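PDB 6HQZ: AvrRpt2 from Erwinia amylovora, which acts as a C70-family cysteine protease, a type III effector that the fire blight bacterium delivers into host plant cells, where it probably cleaves host proteins. Local coordinates for residues 20-24 and 105-109; 24-28 and 91-95. All blocks are in the same frame, centred on the assembly; numbering follows the deposited sequence.

Contact 1: residues 20-24 and 105-109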
loop_
_atom_site.group_PDB
_atom_site.type_symbol
_atom_site.label_atom_id
_atom_site.label_comp_id
_atom_site.label_asym_id
_atom_site.label_seq_id
_atom_site.Cartn_x
_atom_site.Cartn_y
_atom_site.Cartn_z
ATOM N N CYS A 20 8.031 -10.612 -23.926
ATOM C CA CYS A 20 7.545 -9.727 -22.862
ATOM C C CYS A 20 7.048 -10.548 -21.673
ATOM O O CYS A 20 7.263 -10.146 -20.523
ATOM C CB CYS A 20 6.530 -8.687 -23.342
ATOM S SG CYS A 20 5.129 -9.430 -24.153
ATOM N N TRP A 21 6.476 -11.724 -21.927
ATOM C CA TRP A 21 6.093 -12.614 -20.803
ATOM C C TRP A 21 7.317 -13.020 -19.927
ATOM O O TRP A 21 7.269 -12.986 -18.659
ATOM C CB TRP A 21 5.335 -13.840 -21.318
ATOM C CG TRP A 21 5.269 -15.015 -20.305
ATOM C CD1 TRP A 21 6.144 -16.049 -20.177
ATOM C CD2 TRP A 21 4.282 -15.195 -19.301
ATOM N NE1 TRP A 21 5.749 -16.878 -19.138
ATOM C CE2 TRP A 21 4.590 -16.388 -18.607
ATOM C CE3 TRP A 21 3.127 -14.509 -18.974
ATOM C CZ2 TRP A 21 3.822 -16.862 -17.556
ATOM C CZ3 TRP A 21 2.355 -14.982 -17.924
ATOM C CH2 TRP A 21 2.702 -16.139 -17.236
ATOM N N TYR A 22 8.380 -13.431 -20.594
ATOM C CA TYR A 22 9.533 -13.952 -19.847
ATOM C C TYR A 22 10.196 -12.811 -19.118
ATOM O O TYR A 22 10.595 -12.979 -17.942
ATOM C CB TYR A 22 10.513 -14.710 -20.726
ATOM C CG TYR A 22 9.856 -15.916 -21.351
ATOM C CD1 TYR A 22 9.651 -17.078 -20.597
ATOM C CD2 TYR A 22 9.409 -15.911 -22.677
ATOM C CE1 TYR A 22 9.049 -18.207 -21.140
ATOM C CE2 TYR A 22 8.800 -17.038 -23.236
ATOM C CZ TYR A 22 8.643 -18.181 -22.455
ATOM O OH TYR A 22 8.044 -19.278 -22.956
ATOM N N ALA A 23 10.276 -11.659 -19.780
ATOM C CA ALA A 23 10.854 -10.503 -19.126
ATOM C C ALA A 23 10.056 -10.063 -17.892
ATOM O O ALA A 23 10.674 -9.813 -16.834
ATOM C CB ALA A 23 11.045 -9.349 -20.082
ATOM N N CYS A 24 8.727 -9.947 -18.020
ATOM C CA CYS A 24 7.887 -9.501 -16.930
ATOM C C CYS A 24 7.939 -10.507 -15.760
ATOM O O CYS A 24 8.021 -10.100 -14.621
ATOM C CB CYS A 24 6.430 -9.253 -17.404
ATOM S SG CYS A 24 6.315 -7.800 -18.485
ATOM N N HIS A 105 0.512 -5.932 -25.301
ATOM C CA HIS A 105 1.829 -5.935 -24.640
ATOM C C HIS A 105 1.712 -6.249 -23.156
ATOM O O HIS A 105 0.660 -6.039 -22.548
ATOM C CB HIS A 105 2.507 -4.541 -24.835
ATOM C CG HIS A 105 2.771 -4.239 -26.254
ATOM N ND1 HIS A 105 3.963 -4.538 -26.857
ATOM C CD2 HIS A 105 1.942 -3.817 -27.240
ATOM C CE1 HIS A 105 3.904 -4.202 -28.129
ATOM N NE2 HIS A 105 2.679 -3.787 -28.397
ATOM N N MET A 106 2.832 -6.643 -22.546
ATOM C CA MET A 106 2.907 -6.833 -21.143
ATOM C C MET A 106 3.968 -5.938 -20.569
ATOM O O MET A 106 5.030 -5.800 -21.189
ATOM C CB MET A 106 3.262 -8.265 -20.842
ATOM C CG MET A 106 2.193 -9.275 -21.067
ATOM S SD MET A 106 2.877 -10.899 -20.747
ATOM C CE MET A 106 3.129 -10.747 -18.983
ATOM N N SER A 107 3.674 -5.349 -19.398
ATOM C CA SER A 107 4.588 -4.448 -18.722
ATOM C C SER A 107 4.474 -4.665 -17.261
ATOM O O SER A 107 3.568 -5.372 -16.795
ATOM C CB SER A 107 4.262 -3.003 -19.064
ATOM O OG SER A 107 4.504 -2.732 -20.443
ATOM N N VAL A 108 5.388 -4.084 -16.504
ATOM C CA VAL A 108 5.387 -4.246 -15.061
ATOM C C VAL A 108 5.171 -2.977 -14.342
ATOM O O VAL A 108 5.991 -2.063 -14.459
ATOM C CB VAL A 108 6.729 -4.871 -14.561
ATOM C CG1 VAL A 108 6.658 -4.968 -13.014
ATOM C CG2 VAL A 108 6.945 -6.252 -15.181
ATOM N N LEU A 109 4.045 -2.918 -13.610
ATOM C CA LEU A 109 3.663 -1.792 -12.775
ATOM C C LEU A 109 4.545 -1.782 -11.545
ATOM O O LEU A 109 4.621 -2.810 -10.841
ATOM C CB LEU A 109 2.229 -1.900 -12.299
ATOM C CG LEU A 109 1.715 -0.698 -11.507
ATOM C CD1 LEU A 109 1.729 0.634 -12.293
ATOM C CD2 LEU A 109 0.333 -1.100 -11.040
#

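Contact 2: residues 24-28 and 91-95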
loop_
_atom_site.group_PDB
_atom_site.type_symbol
_atom_site.label_atom_id
_atom_site.label_comp_id
_atom_site.label_asym_id
_atom_site.label_seq_id
_atom_site.Cartn_x
_atom_site.Cartn_y
_atom_site.Cartn_z
ATOM N N CYS A 24 8.727 -9.947 -18.020
ATOM C CA CYS A 24 7.887 -9.501 -16.930
ATOM C C CYS A 24 7.939 -10.507 -15.760
ATOM O O CYS A 24 8.021 -10.100 -14.621
ATOM C CB CYS A 24 6.430 -9.253 -17.404
ATOM S SG CYS A 24 6.315 -7.800 -18.485
ATOM N N THR A 25 7.844 -11.786 -16.043
ATOM C CA THR A 25 7.834 -12.765 -14.971
ATOM C C THR A 25 9.226 -12.749 -14.255
ATOM O O THR A 25 9.228 -12.778 -13.024
ATOM C CB THR A 25 7.442 -14.170 -15.435
ATOM O OG1 THR A 25 8.262 -14.549 -16.526
ATOM C CG2 THR A 25 6.039 -14.237 -15.820
ATOM N N ARG A 26 10.329 -12.552 -15.002
ATOM C CA ARG A 26 11.674 -12.378 -14.416
ATOM C C ARG A 26 11.774 -11.109 -13.546
ATOM O O ARG A 26 12.339 -11.161 -12.429
ATOM C CB ARG A 26 12.825 -12.428 -15.459
ATOM C CG ARG A 26 14.144 -12.951 -14.894
ATOM C CD ARG A 26 15.181 -13.457 -15.935
ATOM N NE ARG A 26 14.558 -13.679 -17.245
ATOM C CZ ARG A 26 15.121 -13.456 -18.431
ATOM N NH1 ARG A 26 16.388 -13.069 -18.535
ATOM N NH2 ARG A 26 14.396 -13.668 -19.528
ATOM N N MET A 27 11.153 -10.012 -13.992
ATOM C CA MET A 27 11.094 -8.806 -13.177
ATOM C C MET A 27 10.321 -9.016 -11.883
ATOM O O MET A 27 10.634 -8.348 -10.898
ATOM C CB MET A 27 10.561 -7.602 -13.937
ATOM C CG MET A 27 11.464 -7.174 -15.058
ATOM S SD MET A 27 10.943 -5.620 -15.800
ATOM C CE MET A 27 9.963 -6.174 -17.174
ATOM N N LEU A 28 9.374 -9.954 -11.880
ATOM C CA LEU A 28 8.591 -10.286 -10.669
ATOM C C LEU A 28 9.331 -11.251 -9.692
ATOM O O LEU A 28 8.754 -11.634 -8.658
ATOM C CB LEU A 28 7.230 -10.872 -11.031
ATOM C CG LEU A 28 6.037 -9.917 -10.977
ATOM C CD1 LEU A 28 6.153 -8.613 -11.779
ATOM C CD2 LEU A 28 4.772 -10.658 -11.353
ATOM N N GLY A 91 3.454 -6.258 -4.399
ATOM C CA GLY A 91 4.731 -6.049 -5.024
ATOM C C GLY A 91 4.465 -5.722 -6.458
ATOM O O GLY A 91 3.346 -5.301 -6.797
ATOM N N PRO A 92 5.480 -5.872 -7.304
ATOM C CA PRO A 92 5.212 -5.507 -8.710
ATOM C C PRO A 92 4.133 -6.366 -9.412
ATOM O O PRO A 92 3.923 -7.587 -9.116
ATOM C CB PRO A 92 6.559 -5.690 -9.392
ATOM C CG PRO A 92 7.379 -6.519 -8.486
ATOM C CD PRO A 92 6.831 -6.405 -7.084
ATOM N N ILE A 93 3.454 -5.732 -10.324
ATOM C CA ILE A 93 2.276 -6.345 -10.943
ATOM C C ILE A 93 2.438 -6.273 -12.482
ATOM O O ILE A 93 2.632 -5.199 -13.064
ATOM C CB ILE A 93 1.004 -5.579 -10.572
ATOM C CG1 ILE A 93 0.721 -5.666 -9.107
ATOM C CG2 ILE A 93 -0.204 -6.112 -11.357
ATOM C CD1 ILE A 93 -0.234 -4.603 -8.608
ATOM N N MET A 94 2.392 -7.435 -13.105
ATOM C CA MET A 94 2.477 -7.464 -14.568
ATOM C C MET A 94 1.088 -7.382 -15.186
ATOM O O MET A 94 0.185 -8.160 -14.817
ATOM C CB MET A 94 3.225 -8.656 -15.111
ATOM C CG MET A 94 2.788 -10.011 -14.762
ATOM S SD MET A 94 3.981 -11.230 -15.429
ATOM C CE MET A 94 2.822 -12.494 -15.894
ATOM N N PHE A 95 0.973 -6.450 -16.124
ATOM C CA PHE A 95 -0.303 -6.114 -16.759
ATOM C C PHE A 95 -0.226 -6.186 -18.275
ATOM O O PHE A 95 0.767 -5.813 -18.944
ATOM C CB PHE A 95 -0.837 -4.735 -16.308
ATOM C CG PHE A 95 -0.051 -3.564 -16.766
ATOM C CD1 PHE A 95 1.048 -3.168 -16.042
ATOM C CD2 PHE A 95 -0.437 -2.798 -17.836
ATOM C CE1 PHE A 95 1.767 -2.045 -16.386
ATOM C CE2 PHE A 95 0.259 -1.647 -18.172
ATOM C CZ PHE A 95 1.374 -1.290 -17.469
#

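Contact 1: residues 20-24 and 105-109
Met-106, on strand 104-113, is the centrepiece of this contact, and helix 19-27 receives it between Cys-20, Trp-21 and Cys-24. Its long, flexible side chain lies along the helix surface: Met-106 SD comes 3.6 Å from Trp-21 CA, and Met-106 CE reaches 3.8 Å from Trp-21 CE3. The sulfur sits at the edge of the six-membered ring of the Trp-21 indole, a Met-aromatic contact. Cys-24 approaches with its small thiol, which lets the backbones come close; its SG lies 3.6 Å from Met-106 O and 3.7 Å from Val-108 CG2. Residues 20 and 24 are one helical turn apart, and Cys-24 N donates to Cys-20 O (2.9 Å), so both point toward the strand; the 105-109 segment runs nearly parallel to 20-24, at 12°, with the two axes 7.9 Å apart at closest approach. Cys-20 SG meets Met-106 CB at 4.0 Å, and Leu-40 of helix 40-45 touches both residues.

Cys-20 SG lies 5.7 Å from His-105 ND1. A cysteine near the start of the central helix and a histidine on the facing strand are the layout of the papain-like active site, so these two residues probably serve as nucleophile and catalytic histidine.

Contact 2: residues 24-28 and 91-95
Leu-28 reaches across the gap at the C-terminal end of helix 19-27 and lays its branched side chain over Pro-92 and Met-94. Leu-28 CD1 lies 3.6 Å from Pro-92 O and 3.8 Å from Pro-92 CB, while Leu-28 CD2 comes 4.0 Å from Met-94 CG. A leucine suits this spot because its two methyl groups can touch two neighbours at once.

Met-94 loses the largest area here. Its thioether extends along the helix, with Met-94 SD 3.7 Å from Cys-24 CB and Met-94 CE 3.7 Å from Thr-25 CG2, so an unbranched and pliable chain fills the space left by smaller residues. Thr-25 offers its methyl group to this apolar surface, while its OG1 is satisfied within the helix by the carbonyl oxygens of Trp-21 and Tyr-22. Pro-92, with a compact ring, also rests on Val-108 of the next strand.

The chain enters strand 93-98 from helix 80-90 through the two-residue link Gly-91 and Pro-92. Gly-91 exits with phi 90°; at these backbone angles a CB would jam against the carbonyl oxygen of the preceding residue, which alone calls for glycine, and would also collide with Pro-92 CD. From Ile-93 onward the strand is pinned in the sheet by backbone hydrogen bonds to Leu-109, Leu-150 and Ser-107. The CA-to-CB bonds of Ile-93 and Phe-95 point away from the helix, and Phe-95 meets Phe-137 edge-to-face, whereas Met-94 points toward the helix. The result is a helix end packed on an antiparallel sheet, as in the papain-like fold, where the central helix lies against the beta domain.

How the contacts relate
Both contacts lie in the buried interior of the papain-like protease domain and use helix 19-27, with Cys-24 as the shared residue. Contact 1 joins the N-terminal part of the helix to strand 104-113; contact 2 takes the C-terminal end to strand 93-98, its antiparallel neighbour. The strands are joined through Leu-109 N to Ile-93 O (2.7 Å) and Ser-107 O to Phe-95 N (2.9 Å), and Met-106 CE and Met-94 CE lie 3.6 Å apart. Sulfur-rich packing dominates contact 1, beside the probable catalytic residues, whereas contact 2 relies more on aliphatic surface and includes the partly exposed Leu-28 and Pro-92. Together they fasten one helix to two adjacent strands.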